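PDB 4YJ6: aryl acylamidase from bacterium CSBL00001, which probably hydrolyses the amide bond of N-acylated arylamines, releasing the aromatic amine and a carboxylic acid. Local coordinates for residues 148-153 and 158-163; 192-197 and 402-407. One frame throughout, in Å; residues are numbered along the deposited sequence.

Interaction 1: 148-153 and 158-163; sequences GPTRNP and FNAGGS. With PO4 (phosphate ion), chain B.
Asn152 N donates to Phe158 O at 2.9 Å, and Ala160 N returns a bond to Thr150 O at 3.0 Å. These two backbone bonds flank Arg151 and Asn159, an antiparallel non-hydrogen-bonded pair whose side chains diverge.

One side-chain hydrogen bond crosses between the segments. Asn152 has CG anti to its own N (chi1 -160°), which brings ND2 back across the pair to Asn159 O at 3.1 Å; the acceptor lies in the amide plane, but the donor sits above the plane of that carbonyl. Its OD1 takes Phe154 N, fixing the amide at both ends. Within 158-163, Asn159 OD1 accepts Gly161 N at 2.9 Å, an Asx turn.

Apolar contact is slight: Thr150 CG2 meets Ala160 CB at 3.9 Å, while Thr150 OG1 bonds to Asn46 O.

Downstream of the turn, Ser163 follows a cis peptide, and its OG donates to phosphate O4 at 2.6 Å. With Lys84 and Ser187 beside it, this is consistent with the Ser-cisSer-Lys triad of amidase signature enzymes; the phosphate probably came from the crystallisation liquor.

The hairpin-like pairing leads from short strand 151-152 into helix 165-172, whose Ala169 and Ala172 pack against Thr150 and Pro153.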
loop_
_atom_site.group_PDB
_atom_site.type_symbol
_atom_site.label_atom_id
_atom_site.label_comp_id
_atom_site.label_asym_id
_atom_site.label_seq_id
_atom_site.Cartn_x
_atom_site.Cartn_y
_atom_site.Cartn_z
ATOM N N GLY A 148 -15.661 8.466 6.274
ATOM C CA GLY A 148 -14.936 9.012 7.416
ATOM C C GLY A 148 -13.505 8.482 7.549
ATOM O O GLY A 148 -12.972 7.827 6.644
ATOM N N PRO A 149 -12.851 8.793 8.665
ATOM C CA PRO A 149 -11.435 8.431 8.798
ATOM C C PRO A 149 -11.176 6.989 9.215
ATOM O O PRO A 149 -11.889 6.437 10.059
ATOM C CB PRO A 149 -10.941 9.374 9.909
ATOM C CG PRO A 149 -12.176 9.598 10.775
ATOM C CD PRO A 149 -13.360 9.535 9.845
ATOM N N THR A 150 -10.138 6.371 8.657
ATOM C CA THR A 150 -9.703 5.080 9.162
ATOM C C THR A 150 -8.624 5.296 10.211
ATOM O O THR A 150 -7.598 5.928 9.944
ATOM C CB THR A 150 -9.170 4.165 8.043
ATOM O OG1 THR A 150 -10.239 3.851 7.139
ATOM C CG2 THR A 150 -8.634 2.864 8.606
ATOM N N ARG A 151 -8.865 4.751 11.400
ATOM C CA ARG A 151 -8.070 5.037 12.600
ATOM C C ARG A 151 -6.981 4.010 12.884
ATOM O O ARG A 151 -7.070 2.849 12.484
ATOM C CB ARG A 151 -9.026 5.170 13.804
ATOM C CG ARG A 151 -10.121 6.202 13.547
ATOM C CD ARG A 151 -11.011 6.448 14.798
ATOM N NE ARG A 151 -12.075 7.402 14.483
ATOM C CZ ARG A 151 -13.264 7.093 13.963
ATOM N NH1 ARG A 151 -13.589 5.836 13.699
ATOM N NH2 ARG A 151 -14.151 8.055 13.704
ATOM N N ASN A 152 -5.948 4.457 13.586
ATOM C CA ASN A 152 -4.763 3.669 13.820
ATOM C C ASN A 152 -4.952 2.703 14.987
ATOM O O ASN A 152 -5.230 3.173 16.105
ATOM C CB ASN A 152 -3.599 4.630 14.147
ATOM C CG ASN A 152 -2.267 3.991 13.934
ATOM O OD1 ASN A 152 -2.023 2.892 14.436
ATOM N ND2 ASN A 152 -1.407 4.633 13.128
ATOM N N PRO A 153 -4.799 1.371 14.760
ATOM C CA PRO A 153 -4.959 0.427 15.876
ATOM C C PRO A 153 -4.000 0.691 17.024
ATOM O O PRO A 153 -4.234 0.201 18.121
ATOM C CB PRO A 153 -4.651 -0.949 15.245
ATOM C CG PRO A 153 -4.959 -0.743 13.760
ATOM C CD PRO A 153 -4.504 0.668 13.490
ATOM N N PHE A 158 -5.378 8.721 16.261
ATOM C CA PHE A 158 -4.491 8.974 15.117
ATOM C C PHE A 158 -4.962 8.238 13.880
ATOM O O PHE A 158 -5.711 7.273 13.968
ATOM C CB PHE A 158 -3.063 8.550 15.467
ATOM C CG PHE A 158 -2.423 9.460 16.489
ATOM C CD1 PHE A 158 -2.655 9.276 17.836
ATOM C CD2 PHE A 158 -1.644 10.522 16.085
ATOM C CE1 PHE A 158 -2.077 10.128 18.786
ATOM C CE2 PHE A 158 -1.063 11.382 17.026
ATOM C CZ PHE A 158 -1.285 11.178 18.371
ATOM N N ASN A 159 -4.522 8.713 12.728
ATOM C CA ASN A 159 -4.944 8.145 11.444
ATOM C C ASN A 159 -4.059 6.954 11.084
ATOM O O ASN A 159 -2.897 6.867 11.517
ATOM C CB ASN A 159 -4.836 9.239 10.385
ATOM C CG ASN A 159 -5.580 8.911 9.122
ATOM O OD1 ASN A 159 -4.991 8.514 8.114
ATOM N ND2 ASN A 159 -6.884 9.115 9.150
ATOM N N ALA A 160 -4.625 6.015 10.309
ATOM C CA ALA A 160 -3.909 4.817 9.893
ATOM C C ALA A 160 -2.916 5.129 8.782
ATOM O O ALA A 160 -2.051 4.293 8.470
ATOM C CB ALA A 160 -4.915 3.765 9.397
ATOM N N GLY A 161 -3.025 6.328 8.214
ATOM C CA GLY A 161 -2.278 6.668 7.007
ATOM C C GLY A 161 -3.077 6.228 5.794
ATOM O O GLY A 161 -4.169 5.682 5.931
ATOM N N GLY A 162 -2.533 6.438 4.602
ATOM C CA GLY A 162 -3.285 6.209 3.373
ATOM C C GLY A 162 -2.332 6.250 2.173
ATOM O O GLY A 162 -1.124 6.468 2.334
ATOM N N SER A 163 -2.859 6.026 0.969
ATOM C CA SER A 163 -4.301 5.861 0.763
ATOM C C SER A 163 -4.872 4.478 1.094
ATOM O O SER A 163 -6.094 4.328 1.111
ATOM C CB SER A 163 -4.650 6.244 -0.686
ATOM O OG SER A 163 -4.002 5.378 -1.615
HETATM P P PO4 B . -1.788 6.925 -4.150
HETATM O O1 PO4 B . -1.871 8.279 -3.419
HETATM O O2 PO4 B . -1.668 7.291 -5.609
HETATM O O3 PO4 B . -0.567 6.224 -3.662
HETATM O O4 PO4 B . -3.028 6.088 -3.953
#

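Interaction 2: 192-197 and 402-407; sequences AAWTNT and CMPVRN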
loop_
_atom_site.group_PDB
_atom_site.type_symbol
_atom_site.label_atom_id
_atom_site.label_comp_id
_atom_site.label_asym_id
_atom_site.label_seq_id
_atom_site.Cartn_x
_atom_site.Cartn_y
_atom_site.Cartn_z
ATOM N N ALA A 192 1.464 1.227 5.939
ATOM C CA ALA A 192 2.220 0.171 6.610
ATOM C C ALA A 192 3.172 0.799 7.662
ATOM O O ALA A 192 3.244 0.339 8.809
ATOM C CB ALA A 192 3.032 -0.632 5.582
ATOM N N ALA A 193 3.897 1.844 7.243
ATOM C CA ALA A 193 4.871 2.527 8.120
ATOM C C ALA A 193 4.172 3.023 9.389
ATOM O O ALA A 193 4.696 2.882 10.499
ATOM C CB ALA A 193 5.499 3.712 7.373
ATOM N N TRP A 194 3.006 3.642 9.232
ATOM C CA TRP A 194 2.314 4.155 10.428
ATOM C C TRP A 194 1.608 3.093 11.276
ATOM O O TRP A 194 1.074 3.438 12.317
ATOM C CB TRP A 194 1.282 5.209 10.018
ATOM C CG TRP A 194 1.859 6.582 9.753
ATOM C CD1 TRP A 194 3.182 6.949 9.798
ATOM C CD2 TRP A 194 1.124 7.764 9.407
ATOM N NE1 TRP A 194 3.303 8.291 9.500
ATOM C CE2 TRP A 194 2.067 8.817 9.270
ATOM C CE3 TRP A 194 -0.240 8.047 9.232
ATOM C CZ2 TRP A 194 1.695 10.116 8.928
ATOM C CZ3 TRP A 194 -0.616 9.349 8.892
ATOM C CH2 TRP A 194 0.360 10.363 8.735
ATOM N N THR A 195 1.544 1.837 10.824
ATOM C CA THR A 195 0.797 0.790 11.560
ATOM C C THR A 195 1.615 -0.452 11.900
ATOM O O THR A 195 1.050 -1.483 12.275
ATOM C CB THR A 195 -0.468 0.331 10.781
ATOM O OG1 THR A 195 -0.056 -0.176 9.514
ATOM C CG2 THR A 195 -1.421 1.483 10.594
ATOM N N ASN A 196 2.941 -0.368 11.807
ATOM C CA ASN A 196 3.789 -1.501 12.208
ATOM C C ASN A 196 3.497 -2.714 11.333
ATOM O O ASN A 196 3.576 -3.831 11.804
ATOM C CB ASN A 196 3.562 -1.888 13.711
ATOM C CG ASN A 196 4.682 -2.715 14.279
ATOM O OD1 ASN A 196 5.825 -2.264 14.309
ATOM N ND2 ASN A 196 4.367 -3.915 14.767
ATOM N N THR A 197 3.151 -2.488 10.064
ATOM C CA THR A 197 2.979 -3.605 9.146
ATOM C C THR A 197 3.968 -3.533 7.990
ATOM O O THR A 197 4.659 -2.530 7.799
ATOM C CB THR A 197 1.540 -3.685 8.650
ATOM O OG1 THR A 197 1.116 -2.404 8.162
ATOM C CG2 THR A 197 0.607 -4.112 9.825
ATOM N N CYS A 402 7.387 11.993 8.717
ATOM C CA CYS A 402 6.716 12.347 9.981
ATOM C C CYS A 402 5.909 11.187 10.551
ATOM O O CYS A 402 5.607 10.204 9.859
ATOM C CB CYS A 402 5.790 13.554 9.788
ATOM S SG CYS A 402 4.451 13.293 8.553
HETATM N N MSE A 403 5.557 11.332 11.825
HETATM C CA MSE A 403 4.726 10.373 12.539
HETATM C C MSE A 403 3.246 10.548 12.224
HETATM O O MSE A 403 2.836 11.540 11.619
HETATM C CB MSE A 403 4.937 10.569 14.054
HETATM C CG MSE A 403 6.384 10.441 14.494
HETATM SE SE MSE A 403 7.134 8.686 14.104
HETATM C CE MSE A 403 5.966 7.544 15.174
ATOM N N PRO A 404 2.428 9.569 12.631
ATOM C CA PRO A 404 0.992 9.683 12.390
ATOM C C PRO A 404 0.399 10.989 12.916
ATOM O O PRO A 404 0.871 11.527 13.943
ATOM C CB PRO A 404 0.417 8.484 13.164
ATOM C CG PRO A 404 1.467 7.450 13.091
ATOM C CD PRO A 404 2.782 8.262 13.223
ATOM N N VAL A 405 -0.597 11.489 12.192
ATOM C CA VAL A 405 -1.338 12.679 12.558
ATOM C C VAL A 405 -2.666 12.315 13.214
ATOM O O VAL A 405 -3.222 11.224 13.015
ATOM C CB VAL A 405 -1.592 13.594 11.346
ATOM C CG1 VAL A 405 -0.259 13.992 10.697
ATOM C CG2 VAL A 405 -2.535 12.912 10.310
ATOM N N ARG A 406 -3.176 13.239 14.020
ATOM C CA ARG A 406 -4.509 13.081 14.602
ATOM C C ARG A 406 -5.596 13.126 13.547
ATOM O O ARG A 406 -5.512 13.880 12.577
ATOM C CB ARG A 406 -4.742 14.168 15.666
ATOM C CG ARG A 406 -3.674 14.140 16.753
ATOM C CD ARG A 406 -3.978 15.043 17.971
ATOM N NE ARG A 406 -4.637 14.260 19.013
ATOM C CZ ARG A 406 -4.022 13.663 20.029
ATOM N NH1 ARG A 406 -2.714 13.777 20.207
ATOM N NH2 ARG A 406 -4.742 12.956 20.880
ATOM N N ASN A 407 -6.640 12.317 13.719
ATOM C CA ASN A 407 -7.780 12.416 12.828
ATOM C C ASN A 407 -8.469 13.764 12.957
ATOM O O ASN A 407 -8.654 14.250 14.075
ATOM C CB ASN A 407 -8.775 11.316 13.144
ATOM C CG ASN A 407 -8.169 9.942 12.986
ATOM O OD1 ASN A 407 -7.639 9.619 11.916
ATOM N ND2 ASN A 407 -8.202 9.146 14.051
#
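Trp194, in the last turn of helix 190-195, lays its indole against the loop 402-407, just where the helix ends in a Schellman motif. Asn196 has positive phi, and Ala192 O accepts both Thr195 N and Thr197 N, which approach from opposite faces of the carbonyl plane.

From that turn the indole carries the whole contact across to the loop. With CG beside the backbone N (chi1 -80°), one broad face of the ring meets Pro404. Pro404 CA stands over the centre of the six-membered ring, only 10° off its normal and 3.4 Å from Trp194 CE2, a clear CH-pi contact. The pyrrolidine extends over the five-membered part, bringing Pro404 CG to 3.5 Å from Trp194 CG. Further along the loop, Val405 N lies over the same face, and Val405 CG2 approaches Trp194 CH2 at 4.2 Å.

The polar edge of the indole is used as well. Trp194 NE1 donates to Cys402 O at 3.0 Å with an N-H...O angle of 161°, and the oxygen lies close to the ring plane. Nearby, Cys402 SG rests 4.2 Å from Trp194 CZ2. Outside the loop, the ring of Trp430 meets the indole with its plane nearly parallel, and Leu400 also touches it.

The chemistry divides the work: face contact sets the separation of loop and helix, while the directional N-H bond at the edge fixes how the indole is rotated over Pro404. That bond also satisfies the indole's one polar atom within a buried, largely apolar site.

Interaction 2 is the more fully buried, although both lie at a similar depth; interaction 1 is partly buried, with Pro149, Arg151 and Phe158 partly exposed. Interaction 1 joins segments close in sequence, mostly through backbone and amide bonds, whereas interaction 2 ties a helix end to a loop some 200 residues later, through one aromatic face and one N-H. They meet directly, their centres about 8 Å apart. Asn159 N probably bonds to Val405 O at 2.8 Å, and Asn152 ND2 to Trp194 O at 2.9 Å. Gly161 CA packs 3.3 Å from Trp194 CE3, so the chain running towards Ser163 rests on the indole that loop 402-407 holds.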